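PDB 3EEA: GAF domain/HD domain protein from Geobacter sulfurreducens, which is of unknown function but probably joins a GAF domain, the part present here and possibly a small-molecule sensor, to an HD-type domain tentatively assigned phosphatase activity. Local coordinates for residues Asp15-Asp20 with Leu152-Met157; Arg23-Leu28 with Arg144-His149; Ile34-Phe39 with Ala47-Thr52; Val109-Met114 with Ala123-Arg128. One frame throughout, in Å; residues are numbered along the deposited sequence.

Contact 1. Residues Asp15-Asp20 with Leu152-Met157; sequences DEVIKD and LVVSHM
Val-17 and Met-157 reach toward each other tip to tip, with CG2 of the valine 3.5 Å from CE of the methionine. The sulfur lies close behind, for Met-157 SD is 3.7 Å from the same Val-17 CG2. Met-157 can reach that far because its chain runs extended beyond CG, with chi3 at 168°. Val-17 CG2 also rests against Val-153 CG1, at 3.9 Å. The other methyl of the valine, CG1, meets Val-154 CG2 at 3.8 Å, the two side chains crossing obliquely. One branched residue thus divides its methyls among three partners from the facing helix. The pair of helices is antiparallel (172°, axes 10.2 Å apart at closest approach) and packs on one face of the GAF-domain sheet. Ile-18 turns into that interior, touching Val-36 and Phe-38 of the sheet, while its CD1 makes a looser contact with Val-154 CG2 at 4.2 Å. The outer side of helix 14-28 is different in character: Glu-16, Lys-19 and Asp-20 are exposed and reach nothing on 152-157, and Asp-15 forms a salt bridge with Arg-50. Beyond the packed valines, helix 137-158 faces the second subunit, where ND1 of His-156 is hydrogen-bonded to ND1 of His-156 of that subunit and the two rings lie almost parallel.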
loop_
_atom_site.group_PDB
_atom_site.type_symbol
_atom_site.label_atom_id
_atom_site.label_comp_id
_atom_site.label_asym_id
_atom_site.label_seq_id
_atom_site.Cartn_x
_atom_site.Cartn_y
_atom_site.Cartn_z
ATOM N N ASP A 15 15.162 2.766 3.453
ATOM C CA ASP A 15 15.353 2.205 2.111
ATOM C C ASP A 15 14.482 0.976 1.878
ATOM O O ASP A 15 13.999 0.783 0.777
ATOM C CB ASP A 15 16.837 1.944 1.775
ATOM C CG ASP A 15 17.049 1.574 0.305
ATOM O OD1 ASP A 15 16.509 2.255 -0.614
ATOM O OD2 ASP A 15 17.711 0.550 0.053
ATOM N N GLU A 16 14.241 0.145 2.888
ATOM C CA GLU A 16 13.331 -0.996 2.678
ATOM C C GLU A 16 11.882 -0.497 2.453
ATOM O O GLU A 16 11.165 -1.124 1.716
ATOM C CB GLU A 16 13.296 -1.995 3.821
ATOM C CG GLU A 16 14.549 -2.806 4.004
ATOM C CD GLU A 16 14.704 -3.914 2.981
ATOM O OE1 GLU A 16 13.689 -4.470 2.469
ATOM O OE2 GLU A 16 15.864 -4.261 2.743
ATOM N N VAL A 17 11.484 0.570 3.132
ATOM C CA VAL A 17 10.166 1.196 2.932
ATOM C C VAL A 17 10.049 1.666 1.451
ATOM O O VAL A 17 9.040 1.399 0.773
ATOM C CB VAL A 17 9.911 2.338 3.927
ATOM C CG1 VAL A 17 8.568 3.065 3.636
ATOM C CG2 VAL A 17 9.883 1.795 5.423
ATOM N N ILE A 18 11.091 2.327 0.950
ATOM C CA ILE A 18 11.080 2.847 -0.445
ATOM C C ILE A 18 11.117 1.726 -1.501
ATOM O O ILE A 18 10.444 1.805 -2.521
ATOM C CB ILE A 18 12.232 3.892 -0.676
ATOM C CG1 ILE A 18 11.973 5.133 0.177
ATOM C CG2 ILE A 18 12.351 4.201 -2.181
ATOM C CD1 ILE A 18 10.607 5.667 0.121
ATOM N N LYS A 19 11.877 0.686 -1.256
ATOM C CA LYS A 19 11.865 -0.537 -2.082
ATOM C C LYS A 19 10.465 -1.159 -2.127
ATOM O O LYS A 19 9.960 -1.511 -3.188
ATOM C CB LYS A 19 12.829 -1.603 -1.536
ATOM C CG LYS A 19 14.285 -1.393 -1.840
ATOM C CD LYS A 19 15.137 -2.594 -1.408
ATOM C CE LYS A 19 14.946 -3.801 -2.350
ATOM N NZ LYS A 19 16.238 -4.519 -2.585
ATOM N N ASP A 20 9.854 -1.329 -0.962
ATOM C CA ASP A 20 8.544 -1.964 -0.919
ATOM C C ASP A 20 7.515 -1.065 -1.642
ATOM O O ASP A 20 6.676 -1.586 -2.407
ATOM C CB ASP A 20 8.083 -2.225 0.508
ATOM C CG ASP A 20 8.842 -3.345 1.193
ATOM O OD1 ASP A 20 9.505 -4.176 0.505
ATOM O OD2 ASP A 20 8.774 -3.381 2.465
ATOM N N LEU A 152 4.493 9.059 5.508
ATOM C CA LEU A 152 4.224 9.142 6.934
ATOM C C LEU A 152 5.154 8.205 7.738
ATOM O O LEU A 152 5.763 8.575 8.791
ATOM C CB LEU A 152 2.770 8.761 7.161
ATOM C CG LEU A 152 2.253 8.658 8.560
ATOM C CD1 LEU A 152 2.491 9.991 9.287
ATOM C CD2 LEU A 152 0.687 8.365 8.378
ATOM N N VAL A 153 5.301 7.006 7.208
ATOM C CA VAL A 153 6.196 6.005 7.790
ATOM C C VAL A 153 7.638 6.518 7.812
ATOM O O VAL A 153 8.320 6.431 8.864
ATOM C CB VAL A 153 6.138 4.650 7.047
ATOM C CG1 VAL A 153 7.217 3.671 7.632
ATOM C CG2 VAL A 153 4.731 3.967 7.222
ATOM N N VAL A 154 8.105 6.992 6.666
ATOM C CA VAL A 154 9.500 7.496 6.502
ATOM C C VAL A 154 9.728 8.658 7.444
ATOM O O VAL A 154 10.754 8.722 8.133
ATOM C CB VAL A 154 9.838 7.881 5.037
ATOM C CG1 VAL A 154 11.228 8.639 4.974
ATOM C CG2 VAL A 154 9.911 6.589 4.175
ATOM N N SER A 155 8.730 9.528 7.574
ATOM C CA SER A 155 8.880 10.683 8.452
ATOM C C SER A 155 9.034 10.235 9.908
ATOM O O SER A 155 9.947 10.708 10.596
ATOM C CB SER A 155 7.767 11.684 8.261
ATOM O OG SER A 155 6.638 11.307 8.998
ATOM N N HIS A 156 8.230 9.264 10.365
ATOM C CA HIS A 156 8.423 8.672 11.711
ATOM C C HIS A 156 9.851 8.131 11.886
ATOM O O HIS A 156 10.485 8.336 12.954
ATOM C CB HIS A 156 7.426 7.553 12.048
ATOM C CG HIS A 156 6.014 7.999 12.209
ATOM N ND1 HIS A 156 4.944 7.141 12.054
ATOM C CD2 HIS A 156 5.484 9.219 12.470
ATOM C CE1 HIS A 156 3.816 7.812 12.230
ATOM N NE2 HIS A 156 4.116 9.077 12.480
ATOM N N MET A 157 10.362 7.439 10.871
ATOM C CA MET A 157 11.723 6.867 10.918
ATOM C C MET A 157 12.856 7.939 10.917
ATOM O O MET A 157 13.867 7.776 11.605
ATOM C CB MET A 157 11.937 5.944 9.734
ATOM C CG MET A 157 11.043 4.715 9.701
ATOM S SD MET A 157 11.334 3.526 8.328
ATOM C CE MET A 157 10.362 2.097 8.882
#

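Contact 2. Residues Arg23-Leu28 with Arg144-His149; sequences RLLRKL and RDLVSH
In the antiparallel helix pair that backs the GAF-domain sheet, Leu-146 of helix 137-158 presses its CD1 methyl among three leucines of helix 14-28. The closest approach is to Leu-28, whose CD1 lies 3.4 Å from Leu-146 CD1, tighter than ordinary van der Waals contact. Leu-24 comes from a neighbouring turn, its CD2 3.8 Å from the same Leu-146 CD1. CG of Leu-24 stands anti to the backbone N (chi1 -171°), a placing that brings it, too, within 4.0 Å of Leu-146 CD1. Both of these side chains cross Leu-146 at about a right angle. Leu-25 instead slides past it in the opposite direction, so that Leu-25 CD2 sits 4.0 Å from Leu-146 CB as well as touching CD1. With the axes 10.8 Å apart and the directions opposed at 171°, this is apolar helix-to-helix packing, with no hydrogen bond crossing between the segments. On the side nearer the sheet the fit is slacker, Leu-25 CD1 standing 4.4 Å from Val-147 CG2, and each residue goes on to a strand: Leu-25 to Ile-34, Val-147 to Val-112 and Met-114. On another side the second subunit takes over, where Leu-28 packs on Leu-28 of that subunit and Leu-146 meets His-149 of that subunit.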
loop_
_atom_site.group_PDB
_atom_site.type_symbol
_atom_site.label_atom_id
_atom_site.label_comp_id
_atom_site.label_asym_id
_atom_site.label_seq_id
_atom_site.Cartn_x
_atom_site.Cartn_y
_atom_site.Cartn_z
ATOM N N ARG A 23 8.035 -1.335 -5.487
ATOM C CA ARG A 23 7.543 -2.612 -6.005
ATOM C C ARG A 23 6.000 -2.615 -6.121
ATOM O O ARG A 23 5.410 -3.067 -7.154
ATOM C CB ARG A 23 8.022 -3.715 -5.063
ATOM C CG ARG A 23 7.449 -5.032 -5.269
ATOM C CD ARG A 23 8.138 -5.965 -4.296
ATOM N NE ARG A 23 7.214 -6.975 -3.833
ATOM C CZ ARG A 23 6.903 -8.046 -4.534
ATOM N NH1 ARG A 23 7.477 -8.237 -5.722
ATOM N NH2 ARG A 23 6.036 -8.937 -4.043
ATOM N N LEU A 24 5.341 -2.172 -5.059
ATOM C CA LEU A 24 3.874 -2.168 -5.033
ATOM C C LEU A 24 3.292 -1.238 -6.100
ATOM O O LEU A 24 2.343 -1.626 -6.795
ATOM C CB LEU A 24 3.353 -1.770 -3.664
ATOM C CG LEU A 24 1.863 -1.933 -3.444
ATOM C CD1 LEU A 24 1.447 -3.376 -3.734
ATOM C CD2 LEU A 24 1.499 -1.477 -2.036
ATOM N N LEU A 25 3.854 -0.032 -6.237
ATOM C CA LEU A 25 3.409 0.894 -7.286
ATOM C C LEU A 25 3.550 0.229 -8.656
ATOM O O LEU A 25 2.592 0.303 -9.448
ATOM C CB LEU A 25 4.159 2.202 -7.291
ATOM C CG LEU A 25 3.869 3.069 -6.078
ATOM C CD1 LEU A 25 4.954 4.175 -6.048
ATOM C CD2 LEU A 25 2.417 3.611 -6.115
ATOM N N ARG A 26 4.696 -0.396 -8.918
ATOM C CA ARG A 26 4.885 -1.031 -10.247
ATOM C C ARG A 26 3.890 -2.169 -10.540
ATOM O O ARG A 26 3.548 -2.441 -11.712
ATOM C CB ARG A 26 6.324 -1.468 -10.459
ATOM C CG ARG A 26 7.162 -0.248 -10.803
ATOM C CD ARG A 26 8.624 -0.517 -11.093
ATOM N NE ARG A 26 8.903 -1.323 -12.289
ATOM C CZ ARG A 26 8.922 -0.875 -13.545
ATOM N NH1 ARG A 26 8.645 0.380 -13.838
ATOM N NH2 ARG A 26 9.211 -1.703 -14.531
ATOM N N LYS A 27 3.496 -2.876 -9.500
ATOM C CA LYS A 27 2.499 -3.937 -9.603
ATOM C C LYS A 27 1.076 -3.413 -9.764
ATOM O O LYS A 27 0.205 -4.101 -10.355
ATOM C CB LYS A 27 2.581 -4.821 -8.393
ATOM C CG LYS A 27 3.827 -5.683 -8.371
ATOM C CD LYS A 27 3.692 -6.639 -7.237
ATOM C CE LYS A 27 4.970 -7.359 -6.988
ATOM N NZ LYS A 27 4.665 -8.312 -5.902
ATOM N N LEU A 28 0.808 -2.217 -9.253
ATOM C CA LEU A 28 -0.551 -1.677 -9.313
ATOM C C LEU A 28 -0.815 -0.778 -10.517
ATOM O O LEU A 28 -1.957 -0.607 -10.911
ATOM C CB LEU A 28 -0.835 -0.854 -8.034
ATOM C CG LEU A 28 -0.991 -1.729 -6.795
ATOM C CD1 LEU A 28 -1.125 -0.885 -5.555
ATOM C CD2 LEU A 28 -2.176 -2.736 -7.012
ATOM N N ARG A 144 -1.051 8.527 -5.229
ATOM C CA ARG A 144 -0.996 9.538 -4.180
ATOM C C ARG A 144 -1.236 8.937 -2.776
ATOM O O ARG A 144 -0.557 9.285 -1.784
ATOM C CB ARG A 144 -2.041 10.645 -4.482
ATOM C CG ARG A 144 -1.594 11.481 -5.621
ATOM C CD ARG A 144 -2.665 12.506 -6.051
ATOM N NE ARG A 144 -2.966 13.375 -4.920
ATOM C CZ ARG A 144 -3.943 14.287 -4.916
ATOM N NH1 ARG A 144 -4.762 14.412 -5.943
ATOM N NH2 ARG A 144 -4.085 15.037 -3.856
ATOM N N ASP A 145 -2.195 8.024 -2.692
ATOM C CA ASP A 145 -2.488 7.341 -1.422
ATOM C C ASP A 145 -1.282 6.574 -0.900
ATOM O O ASP A 145 -0.858 6.746 0.273
ATOM C CB ASP A 145 -3.664 6.403 -1.610
ATOM C CG ASP A 145 -5.008 7.126 -1.632
ATOM O OD1 ASP A 145 -5.130 8.193 -1.026
ATOM O OD2 ASP A 145 -5.977 6.524 -2.176
ATOM N N LEU A 146 -0.712 5.733 -1.780
ATOM C CA LEU A 146 0.387 4.819 -1.376
ATOM C C LEU A 146 1.653 5.625 -1.003
ATOM O O LEU A 146 2.285 5.388 0.011
ATOM C CB LEU A 146 0.680 3.817 -2.471
ATOM C CG LEU A 146 -0.389 2.731 -2.615
ATOM C CD1 LEU A 146 0.046 1.661 -3.613
ATOM C CD2 LEU A 146 -0.747 2.087 -1.310
ATOM N N VAL A 147 1.939 6.670 -1.764
ATOM C CA VAL A 147 3.061 7.543 -1.492
ATOM C C VAL A 147 2.835 8.269 -0.182
ATOM O O VAL A 147 3.750 8.451 0.586
ATOM C CB VAL A 147 3.327 8.538 -2.654
ATOM C CG1 VAL A 147 4.372 9.657 -2.292
ATOM C CG2 VAL A 147 3.732 7.761 -3.896
ATOM N N SER A 148 1.599 8.679 0.103
ATOM C CA SER A 148 1.326 9.368 1.336
ATOM C C SER A 148 1.491 8.469 2.517
ATOM O O SER A 148 1.960 8.909 3.564
ATOM C CB SER A 148 -0.046 10.003 1.345
ATOM O OG SER A 148 -0.051 10.982 0.331
ATOM N N HIS A 149 1.110 7.182 2.371
ATOM C CA HIS A 149 1.376 6.227 3.406
ATOM C C HIS A 149 2.869 6.049 3.708
ATOM O O HIS A 149 3.284 6.013 4.890
ATOM C CB HIS A 149 0.771 4.872 3.063
ATOM C CG HIS A 149 -0.694 4.899 2.848
ATOM N ND1 HIS A 149 -1.356 3.880 2.192
ATOM C CD2 HIS A 149 -1.623 5.838 3.136
ATOM C CE1 HIS A 149 -2.632 4.199 2.089
ATOM N NE2 HIS A 149 -2.826 5.369 2.661
#

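Contact 3. Residues Ile34-Phe39 with Ala47-Thr52; sequences IAVYFF and APARST
Strands 34-39 and 47-52 run antiparallel, and seven backbone hydrogen bonds join Ile-34 to Thr-52, Val-36 to Arg-50 and Ala-49, and Phe-38 to Ala-47. The regular pairing breaks at Val-36, whose carbonyl oxygen takes two donors: Ala-49 N at 2.7 Å in the carbonyl plane, and Arg-50 N at 3.2 Å, tilted 29° from it. This is a classic beta bulge, in which Ala-49 and Arg-50 together face one residue and the helix-like psi of Ala-49 (-57°) makes room for the extra one. The hairpin edges the five-stranded GAF sheet, 46-52 being an outermost strand within the chain. The Tyr-37 ring reaches Pro-48 with CE1, 3.8 Å from Pro-48 CB, and with CD1, 3.4 Å from Pro-48 N. The same ring stands edge-to-face with Phe-62, meets Phe-125 and lines a pocket holding a polyether, probably from the crystallisation liquor. An alanine in place of this tyrosine would probably leave Pro-48 and Phe-62 without their aromatic partner and open a gap in the pocket wall. On the helix-facing side of the sheet, Phe-38 CD2 lies 3.8 Å from Ala-49 CB. That methyl also lies near Val-36, 4.3 Å from CG1. Arg-50 carries its guanidinium away from the paired strand to a salt bridge with Asp-15 on helix 14-28.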
loop_
_atom_site.group_PDB
_atom_site.type_symbol
_atom_site.label_atom_id
_atom_site.label_comp_id
_atom_site.label_asym_id
_atom_site.label_seq_id
_atom_site.Cartn_x
_atom_site.Cartn_y
_atom_site.Cartn_z
ATOM N N ILE A 34 10.255 4.210 -12.093
ATOM C CA ILE A 34 9.983 4.994 -10.888
ATOM C C ILE A 34 11.306 5.466 -10.301
ATOM O O ILE A 34 12.279 4.704 -10.245
ATOM C CB ILE A 34 9.231 4.163 -9.799
ATOM C CG1 ILE A 34 8.016 3.500 -10.435
ATOM C CG2 ILE A 34 8.909 5.053 -8.574
ATOM C CD1 ILE A 34 7.071 2.698 -9.480
ATOM N N ALA A 35 11.370 6.744 -9.951
ATOM C CA ALA A 35 12.557 7.350 -9.395
ATOM C C ALA A 35 12.174 8.112 -8.118
ATOM O O ALA A 35 11.338 9.019 -8.186
ATOM C CB ALA A 35 13.192 8.293 -10.417
ATOM N N VAL A 36 12.773 7.751 -6.978
ATOM C CA VAL A 36 12.424 8.314 -5.703
ATOM C C VAL A 36 13.579 9.135 -5.197
ATOM O O VAL A 36 14.722 8.682 -5.258
ATOM C CB VAL A 36 12.068 7.203 -4.633
ATOM C CG1 VAL A 36 11.669 7.895 -3.285
ATOM C CG2 VAL A 36 11.013 6.262 -5.196
ATOM N N TYR A 37 13.264 10.324 -4.695
ATOM C CA TYR A 37 14.214 11.257 -4.121
ATOM C C TYR A 37 13.784 11.732 -2.736
ATOM O O TYR A 37 12.572 11.847 -2.442
ATOM C CB TYR A 37 14.253 12.511 -4.972
ATOM C CG TYR A 37 14.818 12.321 -6.355
ATOM C CD1 TYR A 37 16.129 12.744 -6.680
ATOM C CD2 TYR A 37 14.061 11.717 -7.350
ATOM C CE1 TYR A 37 16.641 12.540 -7.952
ATOM C CE2 TYR A 37 14.560 11.569 -8.635
ATOM C CZ TYR A 37 15.839 11.967 -8.926
ATOM O OH TYR A 37 16.308 11.771 -10.191
ATOM N N PHE A 38 14.761 12.065 -1.889
ATOM C CA PHE A 38 14.455 12.718 -0.638
ATOM C C PHE A 38 14.835 14.185 -0.682
ATOM O O PHE A 38 15.804 14.556 -1.346
ATOM C CB PHE A 38 15.171 12.025 0.501
ATOM C CG PHE A 38 14.612 10.683 0.848
ATOM C CD1 PHE A 38 13.242 10.513 1.052
ATOM C CD2 PHE A 38 15.442 9.597 1.010
ATOM C CE1 PHE A 38 12.731 9.277 1.381
ATOM C CE2 PHE A 38 14.936 8.335 1.360
ATOM C CZ PHE A 38 13.589 8.177 1.544
ATOM N N PHE A 39 14.084 15.008 0.034
ATOM C CA PHE A 39 14.381 16.442 0.084
ATOM C C PHE A 39 15.374 16.679 1.212
ATOM O O PHE A 39 15.115 16.281 2.357
ATOM C CB PHE A 39 13.145 17.264 0.317
ATOM C CG PHE A 39 13.375 18.756 0.135
ATOM C CD1 PHE A 39 13.754 19.261 -1.081
ATOM C CD2 PHE A 39 13.204 19.627 1.192
ATOM C CE1 PHE A 39 13.946 20.636 -1.265
ATOM C CE2 PHE A 39 13.410 21.000 1.022
ATOM C CZ PHE A 39 13.780 21.491 -0.222
ATOM N N ALA A 47 17.683 14.680 -3.426
ATOM C CA ALA A 47 18.735 13.724 -3.597
ATOM C C ALA A 47 18.180 12.372 -3.994
ATOM O O ALA A 47 17.239 11.877 -3.369
ATOM C CB ALA A 47 19.514 13.591 -2.303
ATOM N N PRO A 48 18.831 11.704 -4.941
ATOM C CA PRO A 48 18.313 10.408 -5.450
ATOM C C PRO A 48 18.357 9.356 -4.363
ATOM O O PRO A 48 19.345 9.281 -3.606
ATOM C CB PRO A 48 19.213 10.066 -6.636
ATOM C CG PRO A 48 20.253 11.120 -6.646
ATOM C CD PRO A 48 19.991 12.195 -5.688
ATOM N N ALA A 49 17.253 8.625 -4.204
ATOM C CA ALA A 49 17.150 7.608 -3.115
ATOM C C ALA A 49 17.158 6.199 -3.713
ATOM O O ALA A 49 18.018 5.405 -3.405
ATOM C CB ALA A 49 15.897 7.836 -2.290
ATOM N N ARG A 50 16.228 5.925 -4.610
ATOM C CA ARG A 50 16.116 4.666 -5.299
ATOM C C ARG A 50 15.336 4.778 -6.598
ATOM O O ARG A 50 14.334 5.488 -6.670
ATOM C CB ARG A 50 15.412 3.679 -4.397
ATOM C CG ARG A 50 15.272 2.339 -5.062
ATOM C CD ARG A 50 14.906 1.284 -4.037
ATOM N NE ARG A 50 16.041 0.997 -3.171
ATOM C CZ ARG A 50 16.844 -0.046 -3.335
ATOM N NH1 ARG A 50 16.639 -0.877 -4.348
ATOM N NH2 ARG A 50 17.863 -0.248 -2.508
ATOM N N SER A 51 15.779 4.060 -7.625
ATOM C CA SER A 51 15.026 3.921 -8.876
ATOM C C SER A 51 14.709 2.480 -9.143
ATOM O O SER A 51 15.444 1.598 -8.696
ATOM C CB SER A 51 15.861 4.461 -10.053
ATOM O OG SER A 51 17.045 3.707 -10.330
ATOM N N THR A 52 13.706 2.238 -9.974
ATOM C CA THR A 52 13.333 0.921 -10.405
ATOM C C THR A 52 12.899 1.018 -11.845
ATOM O O THR A 52 12.048 1.843 -12.217
ATOM C CB THR A 52 12.148 0.378 -9.568
ATOM O OG1 THR A 52 12.341 0.746 -8.186
ATOM C CG2 THR A 52 12.028 -1.096 -9.734
#

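Contact 4. Residues Val109-Met114 with Ala123-Arg128; sequences VLAVPM and AVFMAR
Leu-110 with Met-126 and Val-112 with Val-124 are the hydrogen-bonded pairs of this antiparallel hairpin, and each pair is joined by two bonds. Leu-110 N meets Met-126 O at 2.9 Å, nearly along the C=O axis, and Val-124 N reaches Val-112 O at 2.8 Å. Weaker CA-H...O contacts accompany them, such as Phe-125 CA to Leu-110 O at 3.3 Å.

The apolar contacts fall on two faces of the GAF-domain sheet. On the face carrying Ala-111 and Phe-125, the aromatic ring swings obliquely toward its cross-strand neighbour, placing CD1 and CE1 of Phe-125 each 3.6 Å from Ala-111 CB. The ring also meets Tyr-37, Leu-67 and Leu-75, and belongs to the pocket occupied by the polyether. An alanine at Phe-125 would probably strip Ala-111 CB of the ring atoms packed on it and deprive Tyr-37 of its ring neighbour within that pocket. Farther along, Val-109 CG2 lies 4.3 Å from Ala-127 CB. The other face looks to helix 137-158: Met-114 crosses Val-124 at about a right angle, its CG 4.1 Å from Val-124 CG2, while Leu-110, Val-112 and Met-126 all touch Ile-143.

Charge enters at the end, where Arg-128, which does not touch 109-114, forms a salt bridge with Glu-139 and a cation-pi contact with Phe-135. Between the two segments, then, the backbone supplies the polar bonds and the side chains only apolar surface, which suits strands buried on both faces.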
loop_
_atom_site.group_PDB
_atom_site.type_symbol
_atom_site.label_atom_id
_atom_site.label_comp_id
_atom_site.label_asym_id
_atom_site.label_seq_id
_atom_site.Cartn_x
_atom_site.Cartn_y
_atom_site.Cartn_z
ATOM N N VAL A 109 5.334 12.017 -17.646
ATOM C CA VAL A 109 5.952 11.983 -16.282
ATOM C C VAL A 109 5.037 12.555 -15.215
ATOM O O VAL A 109 4.516 13.665 -15.337
ATOM C CB VAL A 109 7.334 12.646 -16.214
ATOM C CG1 VAL A 109 7.897 12.548 -14.759
ATOM C CG2 VAL A 109 8.305 12.039 -17.277
ATOM N N LEU A 110 4.777 11.729 -14.205
ATOM C CA LEU A 110 3.992 12.122 -13.089
ATOM C C LEU A 110 4.938 12.381 -11.907
ATOM O O LEU A 110 5.743 11.516 -11.565
ATOM C CB LEU A 110 2.993 11.044 -12.753
ATOM C CG LEU A 110 2.175 11.217 -11.503
ATOM C CD1 LEU A 110 1.144 12.346 -11.656
ATOM C CD2 LEU A 110 1.481 9.879 -11.146
ATOM N N ALA A 111 4.820 13.557 -11.311
ATOM C CA ALA A 111 5.643 13.988 -10.158
ATOM C C ALA A 111 4.748 14.091 -8.918
ATOM O O ALA A 111 3.854 14.938 -8.870
ATOM C CB ALA A 111 6.255 15.338 -10.473
ATOM N N VAL A 112 4.979 13.239 -7.933
ATOM C CA VAL A 112 4.164 13.179 -6.737
ATOM C C VAL A 112 5.028 13.503 -5.509
ATOM O O VAL A 112 5.967 12.753 -5.160
ATOM C CB VAL A 112 3.491 11.827 -6.553
ATOM C CG1 VAL A 112 2.640 11.835 -5.283
ATOM C CG2 VAL A 112 2.622 11.489 -7.783
ATOM N N PRO A 113 4.703 14.616 -4.826
ATOM C CA PRO A 113 5.523 14.968 -3.664
ATOM C C PRO A 113 5.207 14.035 -2.532
ATOM O O PRO A 113 4.054 13.597 -2.416
ATOM C CB PRO A 113 5.077 16.382 -3.287
ATOM C CG PRO A 113 3.773 16.576 -3.908
ATOM C CD PRO A 113 3.705 15.653 -5.152
ATOM N N MET A 114 6.221 13.701 -1.740
ATOM C CA MET A 114 6.013 12.958 -0.465
ATOM C C MET A 114 5.724 14.025 0.589
ATOM O O MET A 114 6.600 14.805 0.966
ATOM C CB MET A 114 7.250 12.134 -0.106
ATOM C CG MET A 114 7.677 11.105 -1.145
ATOM S SD MET A 114 9.241 10.187 -0.692
ATOM C CE MET A 114 8.862 9.883 1.001
ATOM N N ALA A 123 10.116 13.134 -3.181
ATOM C CA ALA A 123 9.303 13.135 -4.392
ATOM C C ALA A 123 9.392 11.756 -5.072
ATOM O O ALA A 123 10.422 11.132 -5.013
ATOM C CB ALA A 123 9.731 14.246 -5.342
ATOM N N VAL A 124 8.317 11.324 -5.697
ATOM C CA VAL A 124 8.283 10.084 -6.493
ATOM C C VAL A 124 7.931 10.486 -7.910
ATOM O O VAL A 124 6.869 11.107 -8.145
ATOM C CB VAL A 124 7.233 9.094 -5.948
ATOM C CG1 VAL A 124 7.149 7.812 -6.803
ATOM C CG2 VAL A 124 7.544 8.745 -4.493
ATOM N N PHE A 125 8.797 10.150 -8.857
ATOM C CA PHE A 125 8.506 10.367 -10.266
ATOM C C PHE A 125 8.242 9.020 -10.962
ATOM O O PHE A 125 8.956 8.026 -10.729
ATOM C CB PHE A 125 9.656 11.046 -10.910
ATOM C CG PHE A 125 10.046 12.356 -10.244
ATOM C CD1 PHE A 125 9.384 13.521 -10.565
ATOM C CD2 PHE A 125 11.026 12.392 -9.249
ATOM C CE1 PHE A 125 9.743 14.730 -9.949
ATOM C CE2 PHE A 125 11.398 13.592 -8.627
ATOM C CZ PHE A 125 10.732 14.753 -8.962
ATOM N N MET A 126 7.204 8.983 -11.764
ATOM C CA MET A 126 6.771 7.767 -12.470
ATOM C C MET A 126 6.648 8.136 -13.921
ATOM O O MET A 126 6.214 9.231 -14.228
ATOM C CB MET A 126 5.449 7.283 -11.925
ATOM C CG MET A 126 5.614 6.795 -10.433
ATOM S SD MET A 126 4.094 6.206 -9.723
ATOM C CE MET A 126 3.762 4.765 -10.642
ATOM N N ALA A 127 7.092 7.233 -14.800
ATOM C CA ALA A 127 7.154 7.522 -16.222
ATOM C C ALA A 127 6.605 6.352 -17.010
ATOM O O ALA A 127 6.797 5.200 -16.632
ATOM C CB ALA A 127 8.628 7.791 -16.660
ATOM N N ARG A 128 5.950 6.679 -18.101
ATOM C CA ARG A 128 5.758 5.727 -19.186
ATOM C C ARG A 128 5.833 6.415 -20.555
ATOM O O ARG A 128 5.812 7.664 -20.657
ATOM C CB ARG A 128 4.517 4.853 -18.991
ATOM C CG ARG A 128 3.338 5.486 -18.674
ATOM C CD ARG A 128 2.352 4.437 -18.130
ATOM N NE ARG A 128 1.038 4.955 -18.258
ATOM C CZ ARG A 128 -0.048 4.649 -17.547
ATOM N NH1 ARG A 128 -1.131 5.306 -17.861
ATOM N NH2 ARG A 128 -0.082 3.777 -16.559
#

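All four contacts belong to one GAF domain, two on its helices and two in its sheet. Contacts 1 and 2, with centres 12 Å apart, are successive levels of the same pair, helices 14-28 and 137-158, drawn from near opposite ends of the chain; both touch the second subunit. Contacts 3 and 4 are hairpins that follow one another along the chain between those helices, their centres 10 Å apart, and neighbouring strands 33-39 and 119-129 merge them into one sheet. Ile-18 and Leu-25 tie the helices to contact 3, and Val-147 ties them to contact 4. The sheet thus separates a dimer-facing helical layer from the polyether pocket.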